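Local coordinates for uncharacterized protein (PDB 4FS7), which is of unknown function but, as an extracellular leucine-rich repeat protein of a gut Bacteroides, probably binds other proteins, at residues 153-164 and 177-187. Sequence-based numbering, arbitrary orientation.
Sequences IGDEAFATCESL and HNGLFSGCGKL
Glu156, Phe158 and Thr160 each donate a backbone N-H across to the carbonyls of Asn178, Leu180 and Ser182, joining two chains of alternating type II and type I beta turns that run alongside in the same direction. This is how successive coils of a BspA-type leucine-rich repeat solenoid stack: here three alternate residues bond to the next coil, and the same turns recur one repeat later. The straightest of the three, Thr160 N to Ser182 O at 2.8 Å, has an N-H...O angle of 159°. Inside, apolar side chains of the two coils interlock. The Phe158 and Phe181 rings lie side by side and point the same way, their planes 14° apart but slid until the centroids are 5.8 Å apart, so they barely overlap; Phe136 continues the row on the preceding coil. Leu180 swings CG anti to its own N (chi1 -175°), which carries CD1 back to the edge of the Phe158 ring and into a tight 3.5 Å contact with Ile153 CG2. Farther along, Leu164 CD2 approaches CD1 and CE1 of Phe181 obliquely and also touches Cys184 SG. That sulfur lies 3.0 Å from Phe158 O and packs against CB of Cys161, the equivalent cysteine one coil back. On the polar side, waters bridge the coils alongside the direct bonds. One molecule links Glu156 OE2 with Asn178 OD1, while Glu156 OE1 forms a salt bridge to Lys137; another joins Glu162 OE2 to Gly183 O. At the start of the pair, a water spans Asp155 OD1 and Asn178 N, and the imidazole of His177 is set with one face against Ile153 O, which sits 3.3 Å above the ring plane, offset toward the rim, while a water in that plane meets ND1 at 2.8 Å.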
ATOM      1  N   ILE A 153      -8.188  -5.917 -11.240  1.00 11.39           N
ATOM      2  CA  ILE A 153      -7.593  -6.698 -10.199  1.00 10.77           C
ATOM      3  C   ILE A 153      -8.088  -6.137  -8.899  1.00 10.79           C
ATOM      4  O   ILE A 153      -7.858  -4.954  -8.596  1.00 12.08           O
ATOM      5  CB  ILE A 153      -6.046  -6.724 -10.247  1.00 11.50           C
ATOM      6  CG1 ILE A 153      -5.526  -7.210 -11.596  1.00 12.31           C
ATOM      7  CG2 ILE A 153      -5.503  -7.603  -9.124  1.00 13.57           C
ATOM      8  CD1 ILE A 153      -4.008  -7.048 -11.746  1.00 15.70           C
ATOM      9  N   GLY A 154      -8.810  -6.935  -8.120  1.00 10.35           N
ATOM     10  CA  GLY A 154      -9.482  -6.431  -6.943  1.00 11.14           C
ATOM     11  C   GLY A 154      -8.578  -6.124  -5.757  1.00 10.11           C
ATOM     12  O   GLY A 154      -7.421  -6.527  -5.676  1.00 10.38           O
ATOM     13  N   ASP A 155      -9.174  -5.429  -4.779  1.00 10.53           N
ATOM     14  CA  ASP A 155      -8.508  -5.065  -3.555  1.00 10.79           C
ATOM     15  C   ASP A 155      -7.777  -6.251  -2.956  1.00 10.44           C
ATOM     16  O   ASP A 155      -8.326  -7.366  -2.868  1.00 10.64           O
ATOM     17  CB  ASP A 155      -9.532  -4.588  -2.491  1.00 12.16           C
ATOM     18  CG  ASP A 155     -10.258  -3.321  -2.830  1.00 13.75           C
ATOM     19  OD1 ASP A 155      -9.966  -2.706  -3.850  1.00 13.47           O
ATOM     20  OD2 ASP A 155     -11.118  -2.932  -1.990  1.00 19.37           O
ATOM     21  N   GLU A 156      -6.543  -6.015  -2.508  1.00 10.33           N
ATOM     22  CA  GLU A 156      -5.800  -7.005  -1.731  1.00 10.41           C
ATOM     23  C   GLU A 156      -5.626  -8.343  -2.475  1.00  9.70           C
ATOM     24  O   GLU A 156      -5.353  -9.371  -1.836  1.00 10.08           O
ATOM     25  CB  GLU A 156      -6.413  -7.221  -0.344  1.00 12.16           C
ATOM     26  CG  GLU A 156      -6.227  -6.006   0.578  1.00 13.04           C
ATOM     27  CD  GLU A 156      -6.560  -6.267   2.025  1.00 21.71           C
ATOM     28  OE1 GLU A 156      -6.658  -7.434   2.462  1.00 28.70           O
ATOM     29  OE2 GLU A 156      -6.731  -5.278   2.768  1.00 26.39           O
ATOM     30  N   ALA A 157      -5.622  -8.321  -3.804  1.00  9.71           N
ATOM     31  CA  ALA A 157      -5.533  -9.587  -4.547  1.00 10.87           C
ATOM     32  C   ALA A 157      -4.240 -10.341  -4.292  1.00 10.33           C
ATOM     33  O   ALA A 157      -4.244 -11.567  -4.329  1.00 11.18           O
ATOM     34  CB  ALA A 157      -5.733  -9.338  -6.046  1.00 11.03           C
ATOM     35  N   PHE A 158      -3.140  -9.617  -4.024  1.00  9.34           N
ATOM     36  CA  PHE A 158      -1.840 -10.201  -3.762  1.00 10.41           C
ATOM     37  C   PHE A 158      -1.335  -9.810  -2.381  1.00 10.76           C
ATOM     38  O   PHE A 158      -0.131  -9.838  -2.113  1.00 13.19           O
ATOM     39  CB  PHE A 158      -0.841  -9.825  -4.863  1.00 11.10           C
ATOM     40  CG  PHE A 158      -1.251 -10.362  -6.191  1.00 11.91           C
ATOM     41  CD1 PHE A 158      -1.050 -11.702  -6.452  1.00 12.07           C
ATOM     42  CD2 PHE A 158      -1.884  -9.568  -7.142  1.00 14.57           C
ATOM     43  CE1 PHE A 158      -1.454 -12.281  -7.644  1.00 14.78           C
ATOM     44  CE2 PHE A 158      -2.283 -10.144  -8.358  1.00 14.20           C
ATOM     45  CZ  PHE A 158      -2.077 -11.496  -8.566  1.00 15.62           C
ATOM     46  N   ALA A 159      -2.232  -9.422  -1.488  1.00 10.61           N
ATOM     47  CA  ALA A 159      -1.783  -9.038  -0.135  1.00 10.08           C
ATOM     48  C   ALA A 159      -1.163 -10.240   0.581  1.00 11.83           C
ATOM     49  O   ALA A 159      -1.646 -11.385   0.426  1.00 12.95           O
ATOM     50  CB  ALA A 159      -2.931  -8.480   0.678  1.00 12.96           C
ATOM     51  N   THR A 160      -0.106  -9.991   1.361  1.00 12.02           N
ATOM     52  CA  THR A 160       0.559 -10.999   2.179  1.00 13.25           C
ATOM     53  C   THR A 160       1.136 -12.107   1.326  1.00 12.21           C
ATOM     54  O   THR A 160       1.372 -13.199   1.837  1.00 14.09           O
ATOM     55  CB  THR A 160      -0.305 -11.509   3.366  1.00 15.99           C
ATOM     56  OG1 THR A 160      -1.291 -12.423   2.937  1.00 19.59           O
ATOM     57  CG2 THR A 160      -0.992 -10.397   4.067  1.00 19.81           C
ATOM     58  N   CYS A 161       1.490 -11.831   0.081  1.00 11.71           N
ATOM     59  CA  CYS A 161       2.248 -12.768  -0.739  1.00 12.57           C
ATOM     60  C   CYS A 161       3.735 -12.545  -0.401  1.00 12.54           C
ATOM     61  O   CYS A 161       4.451 -11.743  -1.025  1.00 12.85           O
ATOM     62  CB  CYS A 161       1.945 -12.559  -2.203  1.00 12.13           C
ATOM     63  SG  CYS A 161       0.244 -13.066  -2.648  1.00 13.39           S
ATOM     64  N   GLU A 162       4.176 -13.247   0.643  1.00 14.02           N
ATOM     65  CA  GLU A 162       5.441 -12.922   1.314  1.00 14.88           C
ATOM     66  C   GLU A 162       6.691 -13.420   0.599  1.00 14.00           C
ATOM     67  O   GLU A 162       7.790 -13.039   0.990  1.00 17.25           O
ATOM     68  CB  GLU A 162       5.412 -13.363   2.796  1.00 17.07           C
ATOM     69  CG  GLU A 162       4.328 -12.617   3.606  1.00 20.53           C
ATOM     70  CD  GLU A 162       4.268 -12.960   5.070  1.00 27.18           C
ATOM     71  OE1 GLU A 162       4.723 -14.048   5.483  1.00 32.21           O
ATOM     72  OE2 GLU A 162       3.745 -12.122   5.829  1.00 32.34           O
ATOM     73  N   SER A 163       6.523 -14.203  -0.475  1.00 13.86           N
ATOM     74  CA  SER A 163       7.645 -14.639  -1.292  1.00 14.01           C
ATOM     75  C   SER A 163       7.687 -13.914  -2.641  1.00 11.95           C
ATOM     76  O   SER A 163       8.608 -14.164  -3.420  1.00 13.87           O
ATOM     77  CB  SER A 163       7.587 -16.156  -1.551  1.00 15.25           C
ATOM     78  OG  SER A 163       7.781 -16.842  -0.354  1.00 19.18           O
ATOM     79  N   LEU A 164       6.703 -13.063  -2.938  1.00 11.27           N
ATOM     80  CA  LEU A 164       6.601 -12.454  -4.271  1.00 11.49           C
ATOM     81  C   LEU A 164       7.757 -11.478  -4.527  1.00 11.97           C
ATOM     82  O   LEU A 164       7.951 -10.521  -3.757  1.00 12.44           O
ATOM     83  CB  LEU A 164       5.285 -11.729  -4.414  1.00 11.72           C
ATOM     84  CG  LEU A 164       4.905 -11.181  -5.779  1.00 13.21           C
ATOM     85  CD1 LEU A 164       4.685 -12.303  -6.826  1.00 14.66           C
ATOM     86  CD2 LEU A 164       3.620 -10.330  -5.654  1.00 16.56           C
ATOM     87  N   HIS A 177      -5.753  -1.057  -7.125  1.00 10.01           N
ATOM     88  CA  HIS A 177      -6.736  -1.094  -6.057  1.00 10.75           C
ATOM     89  C   HIS A 177      -6.140  -1.138  -4.661  1.00 10.29           C
ATOM     90  O   HIS A 177      -4.963  -1.448  -4.463  1.00 10.79           O
ATOM     91  CB  HIS A 177      -7.712  -2.262  -6.284  1.00 11.29           C
ATOM     92  CG  HIS A 177      -8.741  -1.975  -7.334  1.00 12.31           C
ATOM     93  ND1 HIS A 177     -10.020  -2.483  -7.263  1.00 15.08           N
ATOM     94  CD2 HIS A 177      -8.665  -1.302  -8.514  1.00 15.03           C
ATOM     95  CE1 HIS A 177     -10.701  -2.096  -8.339  1.00 16.61           C
ATOM     96  NE2 HIS A 177      -9.906  -1.381  -9.117  1.00 15.83           N
ATOM     97  N   ASN A 178      -6.994  -0.818  -3.709  1.00  9.55           N
ATOM     98  CA  ASN A 178      -6.585  -0.736  -2.314  0.50  8.98           C
ATOM     99  C   ASN A 178      -5.856  -2.023  -1.850  1.00  9.60           C
ATOM    100  O   ASN A 178      -6.316  -3.142  -2.069  1.00 10.51           O
ATOM    101  CB  ASN A 178      -7.848  -0.412  -1.492  0.50  9.14           C
ATOM    102  CG  ASN A 178      -7.621  -0.388   0.002  0.50 10.10           C
ATOM    103  OD1 ASN A 178      -6.985  -1.263   0.559  0.50 10.84           O
ATOM    104  ND2 ASN A 178      -8.134   0.632   0.650  0.50 12.12           N
ATOM    105  N   GLY A 179      -4.685  -1.840  -1.240  1.00  9.62           N
ATOM    106  CA  GLY A 179      -3.991  -2.933  -0.597  1.00  9.57           C
ATOM    107  C   GLY A 179      -3.528  -4.027  -1.528  1.00  9.44           C
ATOM    108  O   GLY A 179      -3.161  -5.095  -1.037  1.00  9.69           O
ATOM    109  N   LEU A 180      -3.416  -3.749  -2.824  1.00  9.38           N
ATOM    110  CA  LEU A 180      -3.126  -4.800  -3.803  1.00  9.22           C
ATOM    111  C   LEU A 180      -1.932  -5.649  -3.471  1.00  9.71           C
ATOM    112  O   LEU A 180      -1.975  -6.893  -3.609  1.00 10.38           O
ATOM    113  CB  LEU A 180      -2.908  -4.156  -5.150  1.00 11.02           C
ATOM    114  CG  LEU A 180      -2.695  -5.069  -6.339  1.00 11.27           C
ATOM    115  CD1 LEU A 180      -3.815  -6.075  -6.497  1.00 12.95           C
ATOM    116  CD2 LEU A 180      -2.583  -4.214  -7.619  1.00 12.90           C
ATOM    117  N   PHE A 181      -0.829  -5.013  -3.042  1.00  8.90           N
ATOM    118  CA  PHE A 181       0.395  -5.702  -2.682  1.00  9.43           C
ATOM    119  C   PHE A 181       0.774  -5.503  -1.199  1.00 10.69           C
ATOM    120  O   PHE A 181       1.946  -5.614  -0.812  1.00 12.58           O
ATOM    121  CB  PHE A 181       1.568  -5.266  -3.573  1.00 10.71           C
ATOM    122  CG  PHE A 181       1.353  -5.570  -5.015  1.00 10.36           C
ATOM    123  CD1 PHE A 181       1.421  -6.866  -5.461  1.00 11.85           C
ATOM    124  CD2 PHE A 181       1.016  -4.595  -5.937  1.00 11.10           C
ATOM    125  CE1 PHE A 181       1.206  -7.178  -6.759  1.00 12.53           C
ATOM    126  CE2 PHE A 181       0.818  -4.908  -7.242  1.00 13.94           C
ATOM    127  CZ  PHE A 181       0.902  -6.204  -7.654  1.00 14.32           C
ATOM    128  N   SER A 182      -0.209  -5.212  -0.360  1.00 10.46           N
ATOM    129  CA  SER A 182       0.046  -4.947   1.057  0.50 10.68           C
ATOM    130  C   SER A 182       0.750  -6.151   1.672  1.00 11.14           C
ATOM    131  O   SER A 182       0.271  -7.259   1.542  1.00 13.48           O
ATOM    132  CB  SER A 182      -1.259  -4.715   1.791  0.50  9.73           C
ATOM    133  OG  SER A 182      -1.002  -4.392   3.155  0.50 12.65           O
ATOM    134  N   GLY A 183       1.846  -5.939   2.343  1.00 10.45           N
ATOM    135  CA  GLY A 183       2.521  -7.021   2.995  1.00 11.93           C
ATOM    136  C   GLY A 183       3.402  -7.945   2.160  1.00 11.41           C
ATOM    137  O   GLY A 183       3.809  -9.030   2.619  1.00 12.82           O
ATOM    138  N   CYS A 184       3.729  -7.523   0.944  1.00 10.68           N
ATOM    139  CA  CYS A 184       4.618  -8.278   0.069  1.00 10.63           C
ATOM    140  C   CYS A 184       6.061  -7.892   0.389  1.00 10.73           C
ATOM    141  O   CYS A 184       6.709  -7.110  -0.297  1.00 11.57           O
ATOM    142  CB  CYS A 184       4.314  -8.044  -1.405  1.00 10.70           C
ATOM    143  SG  CYS A 184       2.695  -8.794  -1.873  1.00 12.18           S
ATOM    144  N   GLY A 185       6.577  -8.477   1.471  1.00 11.81           N
ATOM    145  CA  GLY A 185       7.824  -8.027   2.056  1.00 12.45           C
ATOM    146  C   GLY A 185       9.099  -8.460   1.368  1.00 13.30           C
ATOM    147  O   GLY A 185      10.177  -8.065   1.813  1.00 14.58           O
ATOM    148  N   LYS A 186       8.999  -9.218   0.282  1.00 12.55           N
ATOM    149  CA  LYS A 186      10.145  -9.598  -0.557  0.50 12.73           C
ATOM    150  C   LYS A 186      10.173  -8.890  -1.912  1.00 12.05           C
ATOM    151  O   LYS A 186      11.087  -9.075  -2.712  1.00 15.17           O
ATOM    152  CB  LYS A 186      10.167 -11.129  -0.770  0.50 13.34           C
ATOM    153  CG  LYS A 186      10.687 -11.912   0.405  0.50 15.30           C
ATOM    154  CD  LYS A 186      11.908 -11.277   1.075  0.50 24.99           C
ATOM    155  CE  LYS A 186      12.405 -12.070   2.308  0.50 28.33           C
ATOM    156  NZ  LYS A 186      11.357 -12.613   3.263  1.00 36.97           N
ATOM    157  N   LEU A 187       9.167  -8.068  -2.190  1.00 10.80           N
ATOM    158  CA  LEU A 187       9.057  -7.371  -3.469  1.00 11.49           C
ATOM    159  C   LEU A 187      10.033  -6.177  -3.453  1.00 11.99           C
ATOM    160  O   LEU A 187       9.807  -5.209  -2.757  1.00 12.90           O
ATOM    161  CB  LEU A 187       7.609  -6.928  -3.713  1.00 12.83           C
ATOM    162  CG  LEU A 187       7.294  -6.337  -5.078  1.00 14.11           C
ATOM    163  CD1 LEU A 187       7.490  -7.378  -6.199  1.00 14.96           C
ATOM    164  CD2 LEU A 187       5.883  -5.819  -5.073  1.00 17.32           C
TER
HETATM  165  O   HOH W   1      -5.781  -3.119  -9.145  1.00 12.36           O
HETATM  166  O   HOH W   2      -9.800  -0.151  -4.434  1.00 14.27           O
HETATM  167  O   HOH W   3     -11.697  -4.249  -5.802  1.00 16.11           O
HETATM  168  O   HOH W   4      -5.830  -2.601   2.663  1.00 24.42           O
HETATM  169  O   HOH W   5       2.880  -9.809   5.076  1.00 24.40           O
HETATM  170  O   HOH W   6       8.203 -11.287   3.166  1.00 30.85           O